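Local coordinates for protein Pgp2 (Campylobacter jejuni subsp. jejuni, PDB 6XJ6) that acts in peptidoglycan remodelling as an LD-carboxypeptidase of the YkuD family and determines helical cell shape, directed by peptidoglycan binding to its accessory NTF2-like domain, at residues A[190-195]-A[221-226]; A[182-187]-A[231-236]; A[32-37]-A[160-165]. All blocks are in the same frame, centred on the assembly; numbering follows the deposited sequence.

In the fold
The three contacts fall in the two parts of Pgp2. Contacts 1 and 2 lie in the NTF2-like domain, and contact 3 in the mixed sheet of the YkuD catalytic domain. Contacts 1 and 2 have centres 15 Å apart and touch directly. Helix 170-188 of contact 2 leads into helix 192-196 of contact 1, Phe223 CZ packs 3.8 Å from Trp187 CD1, and Tyr195 meets Trp183. Contact 3 lies on the opposite side of the chain's centre, its centre about 42 Å from that of contact 1 and 33 Å from that of contact 2. It is nearest to the predicted active site: the Thr32 side chain is about 10 Å from that of Cys136, the predicted nucleophile.

Contact 1: A[190-195]-A[221-226]; sequences SDTNTY and SIFSRK
Two helix ends of the NTF2-like domain meet here. A Schellman motif closes helix 170-188 at Ser190, which has positive phi, and Asp191 then N-caps helix 192-196. Against this junction packs the end of helix 212-223, where a type I turn runs from Phe223 to Lys226.

The aromatic contact is an edge-to-face pair. Phe223 points its edge at one face of the Tyr195 ring, with centroids 4.9 Å apart and planes at 61°. Its CZ stands over the centre of the Tyr195 ring, 3.6 Å above the plane. Tyr195 has CG anti to its backbone N (chi1 173°), which turns its ring toward Phe223. The ring of Tyr195 also meets Trp183 and Tyr199, and its hydroxyl is hydrogen-bonded to Lys219.

Further van der Waals contacts follow the Phe223 side chain back to its root. Thr192 crosses it obliquely and brings OG1 to 3.4 Å from Phe223 CD2. Ser190 CB lies 3.5 Å from Phe223 O, so this backbone carbonyl rests against the serine side chain.

The polar contacts gather at the helix termini. Asp191 OD2 accepts from Thr194 OG1 at 2.6 Å, met from above the carboxylate plane, while its OD1 takes a weak but straight capping bond from Thr194 N. Ser190 OG binds Lys229 and a water that also makes a weak bond to Phe223 O. The Lys226 chain, poorly ordered, bends at chi2 and chi4 and curls back over Ser190. Its NZ donates to Ser190 O at 2.9 Å, lying in the carbonyl plane with a C=O...N angle of 149°.

Contact 2: A[182-187]-A[231-236]; sequences TWKLAW and IKFSDI
Lys184 lays its aliphatic chain over one face of the Phe233 ring. CD sits above the ring centre, 3.6 Å from the centroid, a CH-pi contact. CB and CG also come close to the far end of the ring, near CE2 and CZ. The chain is extended from chi1 to chi3, with CG anti to the backbone N, and bends only at chi4 (-67°). That last bend swings the ammonium group to the backbone of Ile231, and NZ donates to Ile231 O at 2.8 Å. The donor stands 42° above the carbonyl plane, so it is not on a lone pair. Any cation-pi attraction to the Phe233 ring is at most weak, since NZ is 5.6 Å from the centroid. A water accepts from Ile231 N at 3.0 Å and makes a weak bond with Lys184 NZ.

These residues join helix 170-188 to strand 232-240 of the curved antiparallel sheet in the NTF2-like fold. The helix packs on a face of the sheet, its short axis nearly antiparallel to that of strand 232-234, at 151°, with a closest approach of 10.6 Å. Strand 249-260 pairs with 232-240, and its Phe254 meets the Phe233 ring.

Two tryptophans lie a turn apart on the helix, each with CG anti to the backbone N. Trp187 presents the edge of its six-membered ring to Ile231, with CZ3 3.5 Å from CG2, while Ile231 CD1 also approaches that corner. Lys229 adds a cation-pi contact to the Trp187 ring. Trp183 crosses Phe233 at about a right angle, and its CZ3 reaches Phe233 CZ at 3.9 Å; its NE1 is hydrogen-bonded to Tyr199.

Contact 3: A[32-37]-A[160-165]; sequences TNKTDK and TEEKEK
Strands 27-33 and 156-161 run parallel in register, Thr32 beside Thr160 and Asn33 beside Glu161, and then leave the sheet together as two loops. They are neighbouring inner strands of the mixed sheet in the YkuD catalytic domain. Glu161 N donates to Thr32 O at 2.8 Å, nearly along the C=O axis. The next rung is Lys34 N to Glu161 O.

Thr32 and Thr160 put their side chains on the same face, where one water joins the two OG1 atoms. Asn33 and Glu161 occupy the other face. Asn33 has CG anti to the backbone N (chi1 -174°), which places its amide between the two loops. ND2 donates to Glu161 OE1 at 2.9 Å and to Lys163 O at 3.0 Å. Both acceptors lie close to the amide plane, which stands at 89° to the carboxylate plane. On the other side of the amide, OD1 accepts from Asp36 N at 2.8 Å, an Asx motif. Both ends of the amide are therefore held, and its rotation is fixed. At its other oxygen, OE2, the Glu161 carboxylate forms a salt bridge with Arg167.

Lys34 forms a salt bridge with Glu162. Its chain bends at chi3 (64°), and NZ meets the syn lone pair of OE2 at 2.8 Å. This buried ammonium also donates to Leu62 O and Thr74 O, while Glu162 OE1 accepts from Gly64 N. The several bonds would favour the charged forms of both groups. At the outer end of the contact, Thr35 OG1 touches Lys163 CB and donates to Glu162 O at 2.7 Å, in the carbonyl plane and on a lone pair.

Contact 1: A[190-195]-A[221-226]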
loop_
_atom_site.group_PDB
_atom_site.type_symbol
_atom_site.label_atom_id
_atom_site.label_comp_id
_atom_site.label_asym_id
_atom_site.label_seq_id
_atom_site.Cartn_x
_atom_site.Cartn_y
_atom_site.Cartn_z
ATOM N N SER A 190 19.863 -15.034 11.884
ATOM C CA SER A 190 20.392 -14.055 12.837
ATOM C C SER A 190 21.644 -13.379 12.284
ATOM O O SER A 190 22.597 -13.094 13.013
ATOM C CB SER A 190 20.650 -14.691 14.204
ATOM O OG SER A 190 19.441 -15.164 14.775
ATOM N N ASP A 191 21.636 -13.125 10.976
ATOM C CA ASP A 191 22.735 -12.462 10.273
ATOM C C ASP A 191 22.467 -10.964 10.326
ATOM O O ASP A 191 21.822 -10.391 9.447
ATOM C CB ASP A 191 22.805 -12.972 8.839
ATOM C CG ASP A 191 23.881 -12.288 8.015
ATOM O OD1 ASP A 191 24.589 -11.411 8.544
ATOM O OD2 ASP A 191 24.022 -12.635 6.821
ATOM N N THR A 192 22.986 -10.321 11.372
ATOM C CA THR A 192 22.655 -8.925 11.642
ATOM C C THR A 192 23.052 -8.020 10.484
ATOM O O THR A 192 22.261 -7.179 10.039
ATOM C CB THR A 192 23.349 -8.476 12.929
ATOM O OG1 THR A 192 23.119 -9.442 13.963
ATOM C CG2 THR A 192 22.819 -7.121 13.376
ATOM N N ASN A 193 24.277 -8.173 9.977
ATOM C CA ASN A 193 24.781 -7.230 8.983
ATOM C C ASN A 193 23.969 -7.292 7.694
ATOM O O ASN A 193 23.599 -6.254 7.133
ATOM C CB ASN A 193 26.264 -7.475 8.723
ATOM C CG ASN A 193 27.128 -7.090 9.907
ATOM O OD1 ASN A 193 26.688 -6.355 10.791
ATOM N ND2 ASN A 193 28.361 -7.584 9.932
ATOM N N THR A 194 23.681 -8.499 7.202
ATOM C CA THR A 194 22.857 -8.613 6.000
ATOM C C THR A 194 21.454 -8.075 6.251
ATOM O O THR A 194 20.897 -7.351 5.418
ATOM C CB THR A 194 22.808 -10.068 5.530
ATOM O OG1 THR A 194 24.138 -10.537 5.279
ATOM C CG2 THR A 194 21.984 -10.191 4.247
ATOM N N TYR A 195 20.864 -8.428 7.394
ATOM C CA TYR A 195 19.528 -7.949 7.738
ATOM C C TYR A 195 19.473 -6.426 7.718
ATOM O O TYR A 195 18.594 -5.831 7.083
ATOM C CB TYR A 195 19.159 -8.503 9.116
ATOM C CG TYR A 195 17.880 -7.984 9.740
ATOM C CD1 TYR A 195 17.926 -6.982 10.702
ATOM C CD2 TYR A 195 16.640 -8.523 9.412
ATOM C CE1 TYR A 195 16.777 -6.512 11.298
ATOM C CE2 TYR A 195 15.476 -8.056 10.008
ATOM C CZ TYR A 195 15.557 -7.055 10.953
ATOM O OH TYR A 195 14.415 -6.578 11.562
ATOM N N SER A 221 21.734 -7.229 19.438
ATOM C CA SER A 221 21.471 -7.794 20.753
ATOM C C SER A 221 20.422 -8.901 20.671
ATOM O O SER A 221 20.615 -9.999 21.212
ATOM C CB SER A 221 21.016 -6.672 21.688
ATOM O OG SER A 221 20.948 -7.117 23.015
ATOM N N ILE A 222 19.301 -8.627 19.998
ATOM C CA ILE A 222 18.248 -9.633 19.849
ATOM C C ILE A 222 18.767 -10.845 19.081
ATOM O O ILE A 222 18.545 -11.993 19.480
ATOM C CB ILE A 222 17.006 -9.016 19.182
ATOM C CG1 ILE A 222 16.391 -7.963 20.111
ATOM C CG2 ILE A 222 15.976 -10.102 18.833
ATOM C CD1 ILE A 222 15.264 -7.191 19.488
ATOM N N PHE A 223 19.452 -10.606 17.962
ATOM C CA PHE A 223 19.958 -11.704 17.144
ATOM C C PHE A 223 21.029 -12.519 17.861
ATOM O O PHE A 223 21.289 -13.661 17.462
ATOM C CB PHE A 223 20.537 -11.159 15.835
ATOM C CG PHE A 223 19.504 -10.768 14.802
ATOM C CD1 PHE A 223 18.162 -10.650 15.119
ATOM C CD2 PHE A 223 19.896 -10.514 13.498
ATOM C CE1 PHE A 223 17.235 -10.282 14.157
ATOM C CE2 PHE A 223 18.972 -10.153 12.537
ATOM C CZ PHE A 223 17.640 -10.038 12.869
ATOM N N SER A 224 21.663 -11.964 18.899
ATOM C CA SER A 224 22.723 -12.690 19.593
ATOM C C SER A 224 22.203 -13.941 20.287
ATOM O O SER A 224 23.003 -14.811 20.649
ATOM C CB SER A 224 23.411 -11.786 20.613
ATOM O OG SER A 224 22.618 -11.644 21.776
ATOM N N ARG A 225 20.890 -14.051 20.493
ATOM C CA ARG A 225 20.336 -15.306 20.987
ATOM C C ARG A 225 20.669 -16.453 20.044
ATOM O O ARG A 225 20.732 -17.611 20.473
ATOM C CB ARG A 225 18.818 -15.192 21.134
ATOM C CG ARG A 225 18.343 -14.096 22.057
ATOM C CD ARG A 225 17.483 -14.666 23.174
ATOM N NE ARG A 225 17.179 -13.679 24.207
ATOM C CZ ARG A 225 16.646 -13.975 25.388
ATOM N NH1 ARG A 225 16.360 -15.235 25.696
ATOM N NH2 ARG A 225 16.406 -13.011 26.269
ATOM N N LYS A 226 20.887 -16.152 18.764
ATOM C CA LYS A 226 21.170 -17.163 17.747
ATOM C C LYS A 226 20.161 -18.304 17.827
ATOM O O LYS A 226 20.513 -19.486 17.862
ATOM C CB LYS A 226 22.612 -17.667 17.846
ATOM C CG LYS A 226 23.676 -16.577 17.709
ATOM C CD LYS A 226 23.542 -15.804 16.397
ATOM C CE LYS A 226 24.556 -14.673 16.299
ATOM N NZ LYS A 226 24.027 -13.521 15.508
HETATM O O HOH W 1 18.084 -15.027 17.215
#

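Contact 2: A[182-187]-A[231-236]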
loop_
_atom_site.group_PDB
_atom_site.type_symbol
_atom_site.label_atom_id
_atom_site.label_comp_id
_atom_site.label_asym_id
_atom_site.label_seq_id
_atom_site.Cartn_x
_atom_site.Cartn_y
_atom_site.Cartn_z
ATOM N N THR A 182 15.894 -12.675 0.659
ATOM C CA THR A 182 17.244 -12.547 1.193
ATOM C C THR A 182 17.207 -11.939 2.587
ATOM O O THR A 182 17.929 -12.382 3.491
ATOM C CB THR A 182 18.083 -11.679 0.252
ATOM O OG1 THR A 182 18.107 -12.276 -1.057
ATOM C CG2 THR A 182 19.517 -11.531 0.767
ATOM N N TRP A 183 16.358 -10.928 2.773
ATOM C CA TRP A 183 16.133 -10.349 4.092
ATOM C C TRP A 183 15.549 -11.382 5.050
ATOM O O TRP A 183 15.980 -11.483 6.206
ATOM C CB TRP A 183 15.205 -9.148 3.905
ATOM C CG TRP A 183 14.561 -8.530 5.121
ATOM C CD1 TRP A 183 15.129 -7.667 6.015
ATOM C CD2 TRP A 183 13.196 -8.675 5.518
ATOM N NE1 TRP A 183 14.208 -7.291 6.958
ATOM C CE2 TRP A 183 13.010 -7.894 6.672
ATOM C CE3 TRP A 183 12.113 -9.396 5.008
ATOM C CZ2 TRP A 183 11.782 -7.812 7.328
ATOM C CZ3 TRP A 183 10.901 -9.324 5.662
ATOM C CH2 TRP A 183 10.744 -8.536 6.812
ATOM N N LYS A 184 14.588 -12.181 4.576
ATOM C CA LYS A 184 14.022 -13.255 5.387
ATOM C C LYS A 184 15.102 -14.229 5.842
ATOM O O LYS A 184 15.138 -14.636 7.012
ATOM C CB LYS A 184 12.955 -13.991 4.573
ATOM C CG LYS A 184 12.299 -15.168 5.279
ATOM C CD LYS A 184 11.314 -15.859 4.348
ATOM C CE LYS A 184 10.719 -17.104 4.961
ATOM N NZ LYS A 184 11.733 -18.181 5.145
ATOM N N LEU A 185 15.988 -14.627 4.928
ATOM C CA LEU A 185 17.037 -15.573 5.290
ATOM C C LEU A 185 17.980 -14.974 6.324
ATOM O O LEU A 185 18.433 -15.669 7.242
ATOM C CB LEU A 185 17.816 -15.991 4.041
ATOM C CG LEU A 185 18.939 -17.005 4.283
ATOM C CD1 LEU A 185 18.368 -18.315 4.804
ATOM C CD2 LEU A 185 19.736 -17.247 3.017
ATOM N N ALA A 186 18.296 -13.687 6.184
ATOM C CA ALA A 186 19.166 -13.031 7.154
ATOM C C ALA A 186 18.543 -13.047 8.544
ATOM O O ALA A 186 19.225 -13.332 9.537
ATOM C CB ALA A 186 19.445 -11.596 6.708
ATOM N N TRP A 187 17.246 -12.742 8.638
ATOM C CA TRP A 187 16.570 -12.807 9.929
ATOM C C TRP A 187 16.553 -14.229 10.468
ATOM O O TRP A 187 16.797 -14.453 11.660
ATOM C CB TRP A 187 15.142 -12.275 9.798
ATOM C CG TRP A 187 14.347 -12.407 11.061
ATOM C CD1 TRP A 187 14.261 -11.495 12.074
ATOM C CD2 TRP A 187 13.531 -13.518 11.452
ATOM N NE1 TRP A 187 13.442 -11.968 13.070
ATOM C CE2 TRP A 187 12.978 -13.208 12.713
ATOM C CE3 TRP A 187 13.212 -14.746 10.860
ATOM C CZ2 TRP A 187 12.126 -14.077 13.391
ATOM C CZ3 TRP A 187 12.362 -15.609 11.535
ATOM C CH2 TRP A 187 11.829 -15.269 12.787
ATOM N N ILE A 231 10.382 -19.945 9.488
ATOM C CA ILE A 231 9.439 -18.899 9.117
ATOM C C ILE A 231 9.029 -19.091 7.664
ATOM O O ILE A 231 9.860 -19.421 6.812
ATOM C CB ILE A 231 10.062 -17.505 9.350
ATOM C CG1 ILE A 231 9.108 -16.400 8.901
ATOM C CG2 ILE A 231 11.405 -17.394 8.635
ATOM C CD1 ILE A 231 9.527 -15.020 9.370
ATOM N N LYS A 232 7.740 -18.894 7.385
ATOM C CA LYS A 232 7.199 -18.990 6.036
ATOM C C LYS A 232 6.403 -17.737 5.703
ATOM O O LYS A 232 5.643 -17.235 6.538
ATOM C CB LYS A 232 6.284 -20.211 5.900
ATOM C CG LYS A 232 7.024 -21.504 5.605
ATOM C CD LYS A 232 6.086 -22.702 5.654
ATOM C CE LYS A 232 6.047 -23.326 7.041
ATOM N NZ LYS A 232 4.702 -23.874 7.375
ATOM N N PHE A 233 6.583 -17.235 4.483
ATOM C CA PHE A 233 5.804 -16.122 3.964
ATOM C C PHE A 233 4.752 -16.658 3.003
ATOM O O PHE A 233 5.021 -17.579 2.221
ATOM C CB PHE A 233 6.678 -15.118 3.208
ATOM C CG PHE A 233 7.645 -14.352 4.066
ATOM C CD1 PHE A 233 7.651 -14.475 5.448
ATOM C CD2 PHE A 233 8.554 -13.485 3.474
ATOM C CE1 PHE A 233 8.548 -13.744 6.219
ATOM C CE2 PHE A 233 9.451 -12.761 4.238
ATOM C CZ PHE A 233 9.452 -12.893 5.608
ATOM N N SER A 234 3.553 -16.087 3.066
ATOM C CA SER A 234 2.498 -16.458 2.135
ATOM C C SER A 234 1.639 -15.237 1.843
ATOM O O SER A 234 1.763 -14.193 2.488
ATOM C CB SER A 234 1.656 -17.621 2.668
ATOM O OG SER A 234 0.951 -17.258 3.835
ATOM N N ASP A 235 0.776 -15.375 0.840
ATOM C CA ASP A 235 -0.158 -14.323 0.438
ATOM C C ASP A 235 0.572 -13.008 0.152
ATOM O O ASP A 235 0.192 -11.941 0.630
ATOM C CB ASP A 235 -1.261 -14.135 1.484
ATOM C CG ASP A 235 -2.428 -13.300 0.972
ATOM O OD1 ASP A 235 -2.668 -13.277 -0.253
ATOM O OD2 ASP A 235 -3.109 -12.663 1.804
ATOM N N ILE A 236 1.632 -13.085 -0.644
ATOM C CA ILE A 236 2.460 -11.910 -0.903
ATOM C C ILE A 236 1.799 -11.031 -1.954
ATOM O O ILE A 236 1.474 -11.489 -3.058
ATOM C CB ILE A 236 3.873 -12.316 -1.338
ATOM C CG1 ILE A 236 4.552 -13.134 -0.236
ATOM C CG2 ILE A 236 4.712 -11.069 -1.641
ATOM C CD1 ILE A 236 5.808 -13.840 -0.712
HETATM O O HOH W 2 12.747 -20.219 7.744
#

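Contact 3: A[32-37]-A[160-165]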
loop_
_atom_site.group_PDB
_atom_site.type_symbol
_atom_site.label_atom_id
_atom_site.label_comp_id
_atom_site.label_asym_id
_atom_site.label_seq_id
_atom_site.Cartn_x
_atom_site.Cartn_y
_atom_site.Cartn_z
ATOM N N THR A 32 -7.065 6.281 -8.605
ATOM C CA THR A 32 -7.482 7.667 -8.758
ATOM C C THR A 32 -6.273 8.516 -9.120
ATOM O O THR A 32 -5.202 8.367 -8.526
ATOM C CB THR A 32 -8.084 8.198 -7.441
ATOM O OG1 THR A 32 -9.199 7.391 -7.056
ATOM C CG2 THR A 32 -8.558 9.635 -7.588
ATOM N N ASN A 33 -6.455 9.424 -10.078
ATOM C CA ASN A 33 -5.439 10.413 -10.417
ATOM C C ASN A 33 -5.984 11.796 -10.091
ATOM O O ASN A 33 -6.991 12.224 -10.668
ATOM C CB ASN A 33 -5.047 10.317 -11.892
ATOM C CG ASN A 33 -3.885 11.232 -12.243
ATOM O OD1 ASN A 33 -4.031 12.454 -12.287
ATOM N ND2 ASN A 33 -2.723 10.643 -12.480
ATOM N N LYS A 34 -5.326 12.494 -9.159
ATOM C CA LYS A 34 -5.840 13.779 -8.691
ATOM C C LYS A 34 -5.746 14.884 -9.735
ATOM O O LYS A 34 -6.480 15.870 -9.627
ATOM C CB LYS A 34 -5.097 14.220 -7.435
ATOM C CG LYS A 34 -5.436 13.412 -6.193
ATOM C CD LYS A 34 -4.436 13.666 -5.078
ATOM C CE LYS A 34 -4.460 15.119 -4.602
ATOM N NZ LYS A 34 -3.455 15.381 -3.536
ATOM N N THR A 35 -4.847 14.766 -10.716
ATOM C CA THR A 35 -4.772 15.765 -11.779
ATOM C C THR A 35 -5.808 15.483 -12.860
ATOM O O THR A 35 -6.498 16.398 -13.325
ATOM C CB THR A 35 -3.364 15.796 -12.392
ATOM O OG1 THR A 35 -2.403 16.186 -11.403
ATOM C CG2 THR A 35 -3.298 16.779 -13.551
ATOM N N ASP A 36 -5.924 14.218 -13.275
ATOM C CA ASP A 36 -6.848 13.859 -14.344
ATOM C C ASP A 36 -8.297 13.878 -13.881
ATOM O O ASP A 36 -9.205 13.953 -14.716
ATOM C CB ASP A 36 -6.518 12.460 -14.867
ATOM C CG ASP A 36 -5.122 12.362 -15.445
ATOM O OD1 ASP A 36 -4.566 13.403 -15.857
ATOM O OD2 ASP A 36 -4.584 11.232 -15.500
ATOM N N LYS A 37 -8.531 13.811 -12.571
ATOM C CA LYS A 37 -9.877 13.687 -12.012
ATOM C C LYS A 37 -10.601 12.472 -12.589
ATOM O O LYS A 37 -11.778 12.532 -12.952
ATOM C CB LYS A 37 -10.691 14.971 -12.197
ATOM C CG LYS A 37 -9.998 16.233 -11.710
ATOM C CD LYS A 37 -9.639 16.175 -10.228
ATOM C CE LYS A 37 -8.989 17.471 -9.767
ATOM N NZ LYS A 37 -8.466 17.374 -8.378
ATOM N N THR A 160 -3.708 6.038 -5.209
ATOM C CA THR A 160 -3.996 7.424 -5.545
ATOM C C THR A 160 -2.726 8.124 -5.999
ATOM O O THR A 160 -1.748 8.203 -5.245
ATOM C CB THR A 160 -4.641 8.146 -4.372
ATOM O OG1 THR A 160 -5.829 7.426 -4.019
ATOM C CG2 THR A 160 -4.997 9.574 -4.749
ATOM N N GLU A 161 -2.757 8.610 -7.233
ATOM C CA GLU A 161 -1.680 9.354 -7.862
ATOM C C GLU A 161 -1.951 10.847 -7.765
ATOM O O GLU A 161 -3.101 11.296 -7.778
ATOM C CB GLU A 161 -1.602 9.009 -9.353
ATOM C CG GLU A 161 -1.363 7.561 -9.642
ATOM C CD GLU A 161 -1.479 7.221 -11.111
ATOM O OE1 GLU A 161 -2.253 7.874 -11.846
ATOM O OE2 GLU A 161 -0.795 6.267 -11.538
ATOM N N GLU A 162 -0.872 11.626 -7.716
ATOM C CA GLU A 162 -1.005 13.077 -7.768
ATOM C C GLU A 162 -1.133 13.557 -9.206
ATOM O O GLU A 162 -2.099 14.236 -9.566
ATOM C CB GLU A 162 0.211 13.730 -7.113
ATOM C CG GLU A 162 0.192 15.241 -7.098
ATOM C CD GLU A 162 -0.709 15.822 -6.037
ATOM O OE1 GLU A 162 -0.828 17.063 -6.012
ATOM O OE2 GLU A 162 -1.282 15.046 -5.251
ATOM N N LYS A 163 -0.144 13.236 -10.038
ATOM C CA LYS A 163 -0.128 13.687 -11.422
ATOM C C LYS A 163 0.455 12.601 -12.308
ATOM O O LYS A 163 -0.212 12.118 -13.227
ATOM C CB LYS A 163 0.698 14.968 -11.564
ATOM C CG LYS A 163 0.783 15.506 -12.976
ATOM C CD LYS A 163 1.727 16.692 -13.047
ATOM C CE LYS A 163 1.798 17.268 -14.450
ATOM N NZ LYS A 163 0.537 17.966 -14.823
ATOM N N GLU A 164 1.693 12.205 -12.030
ATOM C CA GLU A 164 2.365 11.215 -12.858
ATOM C C GLU A 164 1.692 9.853 -12.751
ATOM O O GLU A 164 1.184 9.454 -11.699
ATOM C CB GLU A 164 3.838 11.096 -12.467
ATOM C CG GLU A 164 4.608 12.395 -12.599
ATOM C CD GLU A 164 4.552 12.972 -14.001
ATOM O OE1 GLU A 164 4.662 12.192 -14.972
ATOM O OE2 GLU A 164 4.388 14.205 -14.134
ATOM N N LYS A 165 1.691 9.145 -13.874
ATOM C CA LYS A 165 1.193 7.780 -13.932
ATOM C C LYS A 165 2.261 6.861 -13.356
ATOM O O LYS A 165 3.388 6.816 -13.865
ATOM C CB LYS A 165 0.912 7.449 -15.396
ATOM C CG LYS A 165 0.446 6.043 -15.696
ATOM C CD LYS A 165 0.151 5.933 -17.195
ATOM C CE LYS A 165 -0.167 4.519 -17.632
ATOM N NZ LYS A 165 -0.455 4.463 -19.095
HETATM O O HOH W 3 -7.844 5.757 -5.369
HETATM O O HOH W 4 -1.741 13.886 -14.912
HETATM O O HOH W 5 -1.452 10.897 -15.971
#